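Local coordinates for flagellar brake protein YcgR (Escherichia coli K-12, PDB 5Y6G) that acts as a flagellar brake, binding cyclic di-GMP through its PilZ domain and slowing the motor as levels of this messenger rise, at residues Y34-G39 with F101-V106; F59-V64 with H73-L78. All coordinates share one frame; numbering follows the deposited sequence.

Interaction 1 of 2, residues Y34-G39 with F101-V106. With C2E (9,9'-[(2R,3R,3aS,5S,7aR,9R,10R,10aS,12S,14aR)-3,5,10,12-tetrahydroxy-5,12-dioxidooctahydro-2H,7H-difuro[3,2-d:3',2'-j][1,3,7,9,2,8]tetraoxadiphosphacyclododecine-2,9-diyl]bis(2-amino-1,9-dihydro-6H-purin-6-one)), chain C.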
# COMPACT_ATOMS: atom_id res chain seq x y z
N TYR A 34 2.10 1.76 -2.06
CA TYR A 34 3.50 1.74 -2.49
C TYR A 34 3.81 0.55 -3.37
O TYR A 34 4.27 0.71 -4.50
CB TYR A 34 4.42 1.77 -1.26
CG TYR A 34 5.88 1.90 -1.63
CD1 TYR A 34 6.41 3.12 -2.02
CD2 TYR A 34 6.73 0.80 -1.59
CE1 TYR A 34 7.75 3.25 -2.35
CE2 TYR A 34 8.06 0.92 -1.92
CZ TYR A 34 8.57 2.14 -2.31
OH TYR A 34 9.90 2.26 -2.64
N ASP A 35 3.58 -0.67 -2.88
CA ASP A 35 3.73 -1.86 -3.70
C ASP A 35 2.67 -2.87 -3.27
O ASP A 35 2.02 -2.71 -2.24
CB ASP A 35 5.15 -2.44 -3.63
CG ASP A 35 5.54 -2.89 -2.23
OD1 ASP A 35 4.65 -3.15 -1.39
OD2 ASP A 35 6.76 -2.99 -1.96
N LEU A 36 2.51 -3.92 -4.08
CA LEU A 36 1.46 -4.88 -3.81
C LEU A 36 1.92 -6.27 -4.22
O LEU A 36 2.70 -6.44 -5.16
CB LEU A 36 0.16 -4.53 -4.55
CG LEU A 36 -1.04 -5.45 -4.34
CD1 LEU A 36 -1.58 -5.33 -2.92
CD2 LEU A 36 -2.13 -5.14 -5.36
N SER A 37 1.42 -7.27 -3.49
CA SER A 37 1.67 -8.66 -3.81
C SER A 37 0.49 -9.48 -3.31
O SER A 37 -0.44 -8.95 -2.69
CB SER A 37 2.99 -9.15 -3.21
OG SER A 37 2.92 -9.16 -1.79
N LEU A 38 0.53 -10.79 -3.57
CA LEU A 38 -0.51 -11.69 -3.08
C LEU A 38 -0.45 -11.87 -1.57
O LEU A 38 -1.43 -12.35 -0.98
CB LEU A 38 -0.39 -13.04 -3.78
CG LEU A 38 -0.50 -13.05 -5.30
CD1 LEU A 38 -0.15 -14.42 -5.85
CD2 LEU A 38 -1.90 -12.63 -5.74
N GLY A 39 0.66 -11.51 -0.94
CA GLY A 39 0.82 -11.70 0.49
C GLY A 39 0.54 -10.46 1.32
O GLY A 39 0.19 -10.57 2.50
N PHE A 101 2.15 -4.20 5.38
CA PHE A 101 0.98 -4.98 5.75
C PHE A 101 1.11 -6.42 5.28
O PHE A 101 1.73 -6.71 4.26
CB PHE A 101 -0.30 -4.39 5.16
CG PHE A 101 -0.68 -3.07 5.74
CD1 PHE A 101 -1.44 -3.01 6.90
CD2 PHE A 101 -0.29 -1.89 5.12
CE1 PHE A 101 -1.81 -1.80 7.44
CE2 PHE A 101 -0.64 -0.67 5.65
CZ PHE A 101 -1.41 -0.62 6.82
N ARG A 102 0.49 -7.32 6.04
CA ARG A 102 0.24 -8.69 5.62
C ARG A 102 -1.27 -8.90 5.52
O ARG A 102 -2.00 -8.63 6.48
CB ARG A 102 0.85 -9.70 6.60
CG ARG A 102 0.49 -11.15 6.30
CD ARG A 102 1.08 -12.14 7.30
NE ARG A 102 0.54 -12.00 8.66
CZ ARG A 102 -0.42 -12.77 9.17
NH1 ARG A 102 -0.96 -13.74 8.45
NH2 ARG A 102 -0.85 -12.56 10.41
N PHE A 103 -1.72 -9.35 4.35
CA PHE A 103 -3.14 -9.59 4.14
C PHE A 103 -3.63 -10.74 5.02
O PHE A 103 -2.94 -11.74 5.20
CB PHE A 103 -3.41 -9.90 2.67
CG PHE A 103 -3.33 -8.70 1.79
CD1 PHE A 103 -3.85 -7.49 2.22
CD2 PHE A 103 -2.73 -8.76 0.54
CE1 PHE A 103 -3.79 -6.37 1.42
CE2 PHE A 103 -2.66 -7.64 -0.26
CZ PHE A 103 -3.19 -6.44 0.18
N LEU A 104 -4.83 -10.58 5.57
CA LEU A 104 -5.48 -11.58 6.40
C LEU A 104 -6.72 -12.12 5.70
O LEU A 104 -7.32 -11.46 4.85
CB LEU A 104 -5.86 -11.00 7.76
CG LEU A 104 -4.76 -10.39 8.62
CD1 LEU A 104 -5.34 -9.70 9.84
CD2 LEU A 104 -3.75 -11.45 9.04
N ASN A 105 -7.10 -13.35 6.06
CA ASN A 105 -8.32 -13.97 5.56
C ASN A 105 -8.37 -13.94 4.03
O ASN A 105 -9.36 -13.56 3.42
CB ASN A 105 -9.56 -13.31 6.16
CG ASN A 105 -9.50 -13.23 7.67
OD1 ASN A 105 -9.01 -14.14 8.34
ND2 ASN A 105 -9.98 -12.12 8.23
N VAL A 106 -7.26 -14.36 3.41
CA VAL A 106 -7.15 -14.35 1.96
C VAL A 106 -7.85 -15.57 1.39
O VAL A 106 -7.23 -16.61 1.16
CB VAL A 106 -5.68 -14.31 1.52
CG1 VAL A 106 -5.58 -14.11 0.01
CG2 VAL A 106 -4.93 -13.21 2.26
P1 C2E C . 6.76 -10.95 7.70
O2P C2E C . 7.39 -9.56 8.20
O1P C2E C . 6.06 -11.60 8.84
O5' C2E C . 5.71 -10.68 6.51
C5' C2E C . 4.85 -11.71 6.01
C4' C2E C . 4.24 -11.30 4.67
O4' C2E C . 3.60 -10.03 4.77
C3' C2E C . 5.31 -11.13 3.58
O3' C2E C . 5.68 -12.36 2.96
C2' C2E C . 4.58 -10.22 2.59
O2' C2E C . 3.80 -11.00 1.68
C1' C2E C . 3.67 -9.37 3.50
N9 C2E C . 4.25 -8.03 3.63
C8 C2E C . 4.78 -7.48 4.76
N7 C2E C . 5.20 -6.27 4.50
C5 C2E C . 4.97 -5.99 3.19
C6 C2E C . 5.20 -4.86 2.37
O6 C2E C . 5.73 -3.85 2.81
N1 C2E C . 4.83 -4.93 1.07
C2 C2E C . 4.24 -6.05 0.58
N2 C2E C . 3.87 -6.09 -0.74
N3 C2E C . 4.01 -7.11 1.33
C4 C2E C . 4.36 -7.11 2.63
P11 C2E C . 7.06 -12.52 2.15
O21 C2E C . 7.17 -11.38 1.03
O11 C2E C . 7.11 -13.85 1.50
O5A C2E C . 8.29 -12.39 3.19
C5A C2E C . 8.46 -13.31 4.27
C4A C2E C . 9.39 -12.75 5.35
O4A C2E C . 10.62 -12.30 4.78
C3A C2E C . 8.77 -11.53 6.04
O3A C2E C . 7.94 -11.90 7.15
C2A C2E C . 10.02 -10.80 6.54
O2A C2E C . 10.40 -11.30 7.83
C1A C2E C . 11.08 -11.14 5.47
N91 C2E C . 11.21 -10.01 4.54
C81 C2E C . 10.81 -10.00 3.23
N71 C2E C . 11.08 -8.84 2.71
C51 C2E C . 11.65 -8.04 3.64
C61 C2E C . 12.14 -6.71 3.63
O61 C2E C . 12.09 -6.02 2.62
N11 C2E C . 12.67 -6.22 4.77
C21 C2E C . 12.73 -7.00 5.89
N21 C2E C . 13.27 -6.47 7.04
N31 C2E C . 12.28 -8.23 5.91
C41 C2E C . 11.74 -8.78 4.82
O HOH W 1 -0.93 -13.01 3.54

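Interaction 2 of 2, residues F59-V64 with H73-L78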
# COMPACT_ATOMS: atom_id res chain seq x y z
N PHE A 59 -6.49 -4.75 10.80
CA PHE A 59 -7.45 -3.88 10.13
C PHE A 59 -8.45 -4.71 9.34
O PHE A 59 -8.07 -5.68 8.68
CB PHE A 59 -6.75 -2.88 9.21
CG PHE A 59 -5.82 -1.95 9.93
CD1 PHE A 59 -6.27 -0.73 10.42
CD2 PHE A 59 -4.49 -2.28 10.13
CE1 PHE A 59 -5.42 0.13 11.08
CE2 PHE A 59 -3.63 -1.42 10.79
CZ PHE A 59 -4.10 -0.21 11.27
N ALA A 60 -9.72 -4.32 9.41
CA ALA A 60 -10.79 -4.99 8.67
C ALA A 60 -11.16 -4.17 7.45
O ALA A 60 -11.52 -3.00 7.56
CB ALA A 60 -12.02 -5.19 9.56
N GLN A 61 -11.05 -4.79 6.27
CA GLN A 61 -11.52 -4.21 5.02
C GLN A 61 -10.93 -2.82 4.78
O GLN A 61 -11.64 -1.81 4.73
CB GLN A 61 -13.05 -4.17 4.98
CG GLN A 61 -13.71 -5.53 5.17
CD GLN A 61 -13.29 -6.53 4.10
OE1 GLN A 61 -13.74 -6.46 2.96
NE2 GLN A 61 -12.44 -7.48 4.47
N ILE A 62 -9.61 -2.78 4.64
CA ILE A 62 -8.96 -1.55 4.20
C ILE A 62 -9.43 -1.23 2.79
O ILE A 62 -9.42 -2.09 1.91
CB ILE A 62 -7.43 -1.70 4.27
CG1 ILE A 62 -6.99 -2.02 5.70
CG2 ILE A 62 -6.75 -0.43 3.76
CD1 ILE A 62 -5.50 -2.27 5.83
N GLU A 63 -9.86 0.01 2.58
CA GLU A 63 -10.37 0.43 1.28
C GLU A 63 -9.18 0.83 0.41
O GLU A 63 -8.53 1.84 0.67
CB GLU A 63 -11.37 1.57 1.41
CG GLU A 63 -12.08 1.88 0.11
CD GLU A 63 -13.22 2.86 0.28
OE1 GLU A 63 -13.05 4.04 -0.06
OE2 GLU A 63 -14.29 2.43 0.77
N VAL A 64 -8.91 0.03 -0.61
CA VAL A 64 -7.87 0.32 -1.59
C VAL A 64 -8.56 0.79 -2.86
O VAL A 64 -9.19 0.00 -3.57
CB VAL A 64 -6.99 -0.91 -1.87
CG1 VAL A 64 -5.90 -0.56 -2.88
CG2 VAL A 64 -6.39 -1.42 -0.58
N HIS A 73 -11.51 -3.94 -0.79
CA HIS A 73 -11.41 -3.91 0.67
C HIS A 73 -10.76 -5.20 1.14
O HIS A 73 -11.23 -6.29 0.82
CB HIS A 73 -12.79 -3.74 1.31
CG HIS A 73 -13.51 -2.50 0.88
ND1 HIS A 73 -14.23 -2.42 -0.29
CD2 HIS A 73 -13.63 -1.29 1.48
CE1 HIS A 73 -14.75 -1.21 -0.41
NE2 HIS A 73 -14.41 -0.50 0.65
N PHE A 74 -9.67 -5.06 1.90
CA PHE A 74 -8.88 -6.20 2.35
C PHE A 74 -8.63 -6.12 3.84
O PHE A 74 -8.38 -5.04 4.38
CB PHE A 74 -7.54 -6.28 1.62
CG PHE A 74 -7.65 -6.42 0.13
CD1 PHE A 74 -7.25 -5.39 -0.71
CD2 PHE A 74 -8.17 -7.58 -0.43
CE1 PHE A 74 -7.36 -5.52 -2.08
CE2 PHE A 74 -8.28 -7.71 -1.80
CZ PHE A 74 -7.87 -6.68 -2.62
N ASP A 75 -8.68 -7.27 4.51
CA ASP A 75 -8.17 -7.36 5.86
C ASP A 75 -6.65 -7.47 5.82
O ASP A 75 -6.08 -8.06 4.90
CB ASP A 75 -8.78 -8.55 6.60
CG ASP A 75 -10.29 -8.55 6.58
OD1 ASP A 75 -10.89 -9.64 6.47
OD2 ASP A 75 -10.88 -7.45 6.67
N ALA A 76 -6.00 -6.87 6.81
CA ALA A 76 -4.55 -6.88 6.85
C ALA A 76 -4.07 -6.63 8.27
O ALA A 76 -4.78 -6.05 9.09
CB ALA A 76 -3.95 -5.85 5.89
N GLN A 77 -2.85 -7.08 8.55
CA GLN A 77 -2.17 -6.81 9.80
C GLN A 77 -0.97 -5.92 9.53
O GLN A 77 -0.15 -6.22 8.65
CB GLN A 77 -1.71 -8.11 10.48
CG GLN A 77 -0.85 -7.88 11.72
CD GLN A 77 -0.58 -9.16 12.49
OE1 GLN A 77 -1.20 -9.40 13.53
NE2 GLN A 77 0.35 -9.97 12.00
N LEU A 78 -0.86 -4.82 10.27
CA LEU A 78 0.30 -3.95 10.17
C LEU A 78 1.51 -4.65 10.77
O LEU A 78 1.57 -4.86 11.99
CB LEU A 78 0.02 -2.63 10.88
CG LEU A 78 1.21 -1.66 10.89
CD1 LEU A 78 1.68 -1.38 9.47
CD2 LEU A 78 0.82 -0.36 11.59
O HOH W 2 -11.16 -9.29 1.92

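Interaction 1 of 2, residues Y34-G39 with F101-V106
Phe103 turns its ring away from its own carbonyl carbon (chi1 -74°), while Leu36 extends CG away from the backbone N (chi1 -179°), and the two side chains meet at about a right angle. Asp35, Ser37 and Gly40 form the DxSxxG motif of the PilZ domain, at its cyclic di-GMP site, and here the end of strand 28-36 and the turn after it meet strand 93-104 beside the nucleotide. Leu36 CD1 sits at the edge of the Phe103 ring, 3.7 Å from CZ, and Ser37 O comes to the same rim, 3.5 Å from CE2. Leu114 of helix 108-129 and Met41 also pack on this phenyl group. With an alanine in place of Phe103, Leu36 CD1 would probably lose its aromatic neighbour and a gap would open among Leu36, Met41 and Leu114.

Next to the ring a backbone bond joins the segments: Phe103 N donates to Gly39 O at 2.9 Å, and a water bridges Gly39 O to Phe103 O. Both segments contact the ligand, but the guanine is recognised by 34-39. Asp35 OD1 accepts from guanine N1 at 3.0 Å and from N2 at 3.1 Å, so one carboxylate oxygen takes two base N-H groups, and Ser37 OG adds a weak bond to N2. Strand 93-104 contributes Arg102, whose CB touches the ribose. Gly39 has no side chain, and its CA lies 3.3 Å from the ribose O2'.

Interaction 2 of 2, residues F59-V64 with H73-L78
The His73 ring has Gln61 O at its edge, in the ring plane, and the carboxylate of Glu63 stands almost perpendicular to the ring, at 84°. The Phe59 ring receives Leu78 CB at its edge, 3.8 Å from CE2, the two side chains running alongside each other, and Val64 CG2 approaches the rim of the Phe74 ring near CD1. These groups belong to an antiparallel β-hairpin broken by a G1 bulge, in which Gln61 and Ile62 both face Phe74.

On one side of the bulge, Phe59 and Ala76 form a hydrogen-bonded pair, with Phe59 N 2.7 Å from Ala76 O. On the other, Ile62 and Phe74 form the next such pair, each bonded to the other through N and O. Asp75 OD2 is the acceptor at the bulge: it takes Gln61 N at 2.7 Å, nearly along the C-O axis, and Gln61 NE2 at 2.7 Å, from above the carboxylate plane. Gln61 bends at chi2 (-59°), which brings its amide back over the aspartate, so backbone and side chain of one residue grip a single oxygen. On the face with Glu63 and His73, His73 NE2 donates to Glu63 OE2 at 2.9 Å, on the anti side of the carboxylate, a bond that probably limits the rotation of the imidazole.

The opposite face, with Phe59, Ile62, Phe74 and Ala76, turns inward, and Ile62 CD1 meets Ala76 CB at 3.9 Å. There Phe59 and Ile62 pack on Thr21 of strand 18-22, Ala76 on Phe101 and Phe103 of strand 93-104, and Phe74 on Val110, Leu114 and Ile117 of helix 108-129.

Strands 71-87 and 93-104 are neighbours in the sheet and join the two contacts: Arg102 O and Gln77 N, and likewise Leu104 N and Asp75 O, are probable hydrogen bonds. Both contacts are partly buried, but interaction 2 reaches the surface with Ala60, Gln61 and His73, whereas no touching residue of interaction 1 is exposed. Interaction 2 is a hairpin whose backbone pairing resumes, shifted by one residue, after the bulge, with a hydrophobic face and a polar one carrying His73 and Glu63. Interaction 1 has a single direct backbone bond and gathers round a bound nucleotide instead. Their buried sides meet at Phe103 and Phe74, both packing on Leu114 of helix 108-129, while Asn105 bonds to Asp75.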